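Local coordinates for protein 3-deoxy-d-manno-octulosonic-acid transferase (Acinetobacter baumannii, PDB 4BFC) that probably transfers Kdo from CMP-Kdo to a lipid A precursor in lipopolysaccharide synthesis, this fragment being its C-terminal CMP-Kdo-binding domain, at residues A[86-91]-A[98-103]. Numbering follows the deposited sequence.
Sequences EVFEIC and THRRSM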
loop_
_atom_site.group_PDB
_atom_site.type_symbol
_atom_site.label_atom_id
_atom_site.label_comp_id
_atom_site.label_asym_id
_atom_site.label_seq_id
_atom_site.Cartn_x
_atom_site.Cartn_y
_atom_site.Cartn_z
ATOM N N GLU A 86 13.103 -11.042 -3.526
ATOM C CA GLU A 86 13.926 -9.970 -4.145
ATOM C C GLU A 86 15.076 -9.559 -3.243
ATOM O O GLU A 86 16.221 -9.452 -3.690
ATOM C CB GLU A 86 13.087 -8.740 -4.547
ATOM C CG GLU A 86 13.873 -7.461 -4.863
ATOM C CD GLU A 86 14.649 -7.533 -6.173
ATOM O OE1 GLU A 86 14.507 -8.550 -6.937
ATOM O OE2 GLU A 86 15.450 -6.589 -6.441
ATOM N N VAL A 87 14.761 -9.320 -1.982
ATOM C CA VAL A 87 15.776 -8.912 -1.019
ATOM C C VAL A 87 16.761 -10.066 -0.740
ATOM O O VAL A 87 17.951 -9.788 -0.649
ATOM C CB VAL A 87 15.099 -8.358 0.215
ATOM C CG1 VAL A 87 16.142 -8.008 1.296
ATOM C CG2 VAL A 87 14.281 -7.111 -0.130
ATOM N N PHE A 88 16.284 -11.342 -0.662
ATOM C CA PHE A 88 17.204 -12.454 -0.574
ATOM C C PHE A 88 18.222 -12.361 -1.730
ATOM O O PHE A 88 19.455 -12.456 -1.468
ATOM C CB PHE A 88 16.469 -13.801 -0.529
ATOM C CG PHE A 88 17.423 -14.946 -0.270
ATOM C CD1 PHE A 88 18.032 -15.067 0.980
ATOM C CD2 PHE A 88 17.715 -15.865 -1.286
ATOM C CE1 PHE A 88 18.906 -16.112 1.248
ATOM C CE2 PHE A 88 18.598 -16.907 -1.038
ATOM C CZ PHE A 88 19.207 -17.022 0.228
ATOM N N GLU A 89 17.757 -12.139 -2.958
ATOM C CA GLU A 89 18.683 -11.993 -4.098
ATOM C C GLU A 89 19.698 -10.852 -3.975
ATOM O O GLU A 89 20.851 -10.995 -4.389
ATOM C CB GLU A 89 17.974 -11.909 -5.421
ATOM C CG GLU A 89 17.208 -13.142 -5.779
ATOM C CD GLU A 89 18.099 -14.356 -5.822
ATOM O OE1 GLU A 89 19.126 -14.330 -6.535
ATOM O OE2 GLU A 89 17.774 -15.323 -5.105
ATOM N N ILE A 90 19.271 -9.723 -3.422
ATOM C CA ILE A 90 20.153 -8.576 -3.125
ATOM C C ILE A 90 21.270 -9.025 -2.198
ATOM O O ILE A 90 22.451 -8.723 -2.442
ATOM C CB ILE A 90 19.351 -7.400 -2.530
ATOM C CG1 ILE A 90 18.401 -6.816 -3.583
ATOM C CG2 ILE A 90 20.273 -6.337 -1.927
ATOM C CD1 ILE A 90 17.375 -5.801 -3.021
ATOM N N CYS A 91 20.901 -9.754 -1.137
ATOM C CA CYS A 91 21.866 -10.249 -0.118
ATOM C C CYS A 91 22.852 -11.224 -0.750
ATOM O O CYS A 91 24.064 -11.123 -0.519
ATOM C CB CYS A 91 21.083 -10.948 1.000
ATOM S SG CYS A 91 20.099 -9.799 1.972
ATOM N N THR A 98 23.485 -15.387 4.378
ATOM C CA THR A 98 22.101 -14.940 4.689
ATOM C C THR A 98 21.202 -16.125 5.054
ATOM O O THR A 98 21.166 -17.118 4.298
ATOM C CB THR A 98 21.517 -14.230 3.457
ATOM O OG1 THR A 98 22.422 -13.213 2.992
ATOM C CG2 THR A 98 20.083 -13.545 3.735
ATOM N N HIS A 99 20.598 -16.062 6.229
ATOM C CA HIS A 99 19.635 -17.038 6.729
ATOM C C HIS A 99 18.280 -16.412 6.793
ATOM O O HIS A 99 18.129 -15.148 6.853
ATOM C CB HIS A 99 20.115 -17.601 8.054
ATOM C CG HIS A 99 21.442 -18.288 7.917
ATOM N ND1 HIS A 99 21.649 -19.327 7.051
ATOM C CD2 HIS A 99 22.679 -17.969 8.452
ATOM C CE1 HIS A 99 22.966 -19.676 7.105
ATOM N NE2 HIS A 99 23.580 -18.845 7.948
ATOM N N ARG A 100 17.262 -17.261 6.671
ATOM C CA ARG A 100 15.854 -16.789 6.464
ATOM C C ARG A 100 14.867 -17.287 7.495
ATOM O O ARG A 100 14.778 -18.502 7.772
ATOM C CB ARG A 100 15.331 -17.211 5.072
ATOM C CG ARG A 100 16.176 -16.797 3.893
ATOM C CD ARG A 100 15.562 -17.297 2.610
ATOM N NE ARG A 100 14.419 -16.458 2.273
ATOM C CZ ARG A 100 13.956 -16.249 1.008
ATOM N NH1 ARG A 100 14.510 -16.837 -0.062
ATOM N NH2 ARG A 100 12.937 -15.382 0.801
ATOM N N ARG A 101 14.127 -16.384 8.127
ATOM C CA ARG A 101 13.095 -16.749 9.056
ATOM C C ARG A 101 12.087 -17.689 8.355
ATOM O O ARG A 101 11.619 -18.636 8.970
ATOM C CB ARG A 101 12.361 -15.456 9.534
ATOM C CG ARG A 101 11.216 -15.649 10.501
ATOM C CD ARG A 101 11.689 -16.298 11.802
ATOM N NE ARG A 101 10.746 -16.051 12.860
ATOM C CZ ARG A 101 10.902 -16.524 14.091
ATOM N NH1 ARG A 101 11.934 -17.316 14.343
ATOM N NH2 ARG A 101 10.006 -16.226 15.021
ATOM N N SER A 102 11.785 -17.422 7.088
ATOM C CA SER A 102 10.758 -18.256 6.399
ATOM C C SER A 102 11.129 -19.709 6.247
ATOM O O SER A 102 10.228 -20.532 5.961
ATOM C CB SER A 102 10.455 -17.710 5.020
ATOM O OG SER A 102 11.508 -17.813 4.101
ATOM N N MET A 103 12.431 -20.001 6.374
ATOM C CA MET A 103 12.931 -21.387 6.287
ATOM C C MET A 103 13.208 -21.989 7.661
ATOM O O MET A 103 13.877 -23.050 7.786
ATOM C CB MET A 103 14.172 -21.435 5.434
ATOM C CG MET A 103 13.967 -20.953 4.019
ATOM S SD MET A 103 15.524 -20.962 3.163
ATOM C CE MET A 103 16.196 -22.616 3.468
#
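Arg100 lays its side chain across one face of the Phe88 ring. The guanidinium stacks on the ring with the two planes 17° apart, and Arg100 NH1 stands 3.5 Å from Phe88 CG, over the CB end of the aromatic group. Arg100 CZ lies 4.5 Å from the centroid of the Phe88 ring, an off-centre cation-pi contact. Nearer the middle of the same face sits the Arg100 methylene CD, 4.0 Å from the Phe88 centroid in a CH-pi contact. The bend at chi3 (76°) lets CD rest on the ring while the guanidinium turns back towards Phe88 CB. Two carboxylates fix the cation in this pose, Asp85 by a salt bridge to NH2 and Asp117 by one to NE, so its charge is probably well balanced.

Thr98 meets the ring obliquely, its methyl CG2 3.8 Å from Phe88 CD1. Thr98 OG1 touches Cys91 CB at 3.3 Å, while its hydrogen bond goes to Leu96 O. No hydrogen bond joins the two segments; the contact rests on the guanidinium-ring stack, with its cation-pi and CH-pi components, and on van der Waals contacts. The helical segment 86-91 runs nearly antiparallel (159°) to strand 98-100, an edge strand of the parallel sheet within this chain. Helix 84-93 belongs to a beta-alpha-beta crossover from strand 72-78 to strand 98-100 in a Rossmann-like domain, consistent with the nucleotide-sugar-binding half of a GT-B glycosyltransferase.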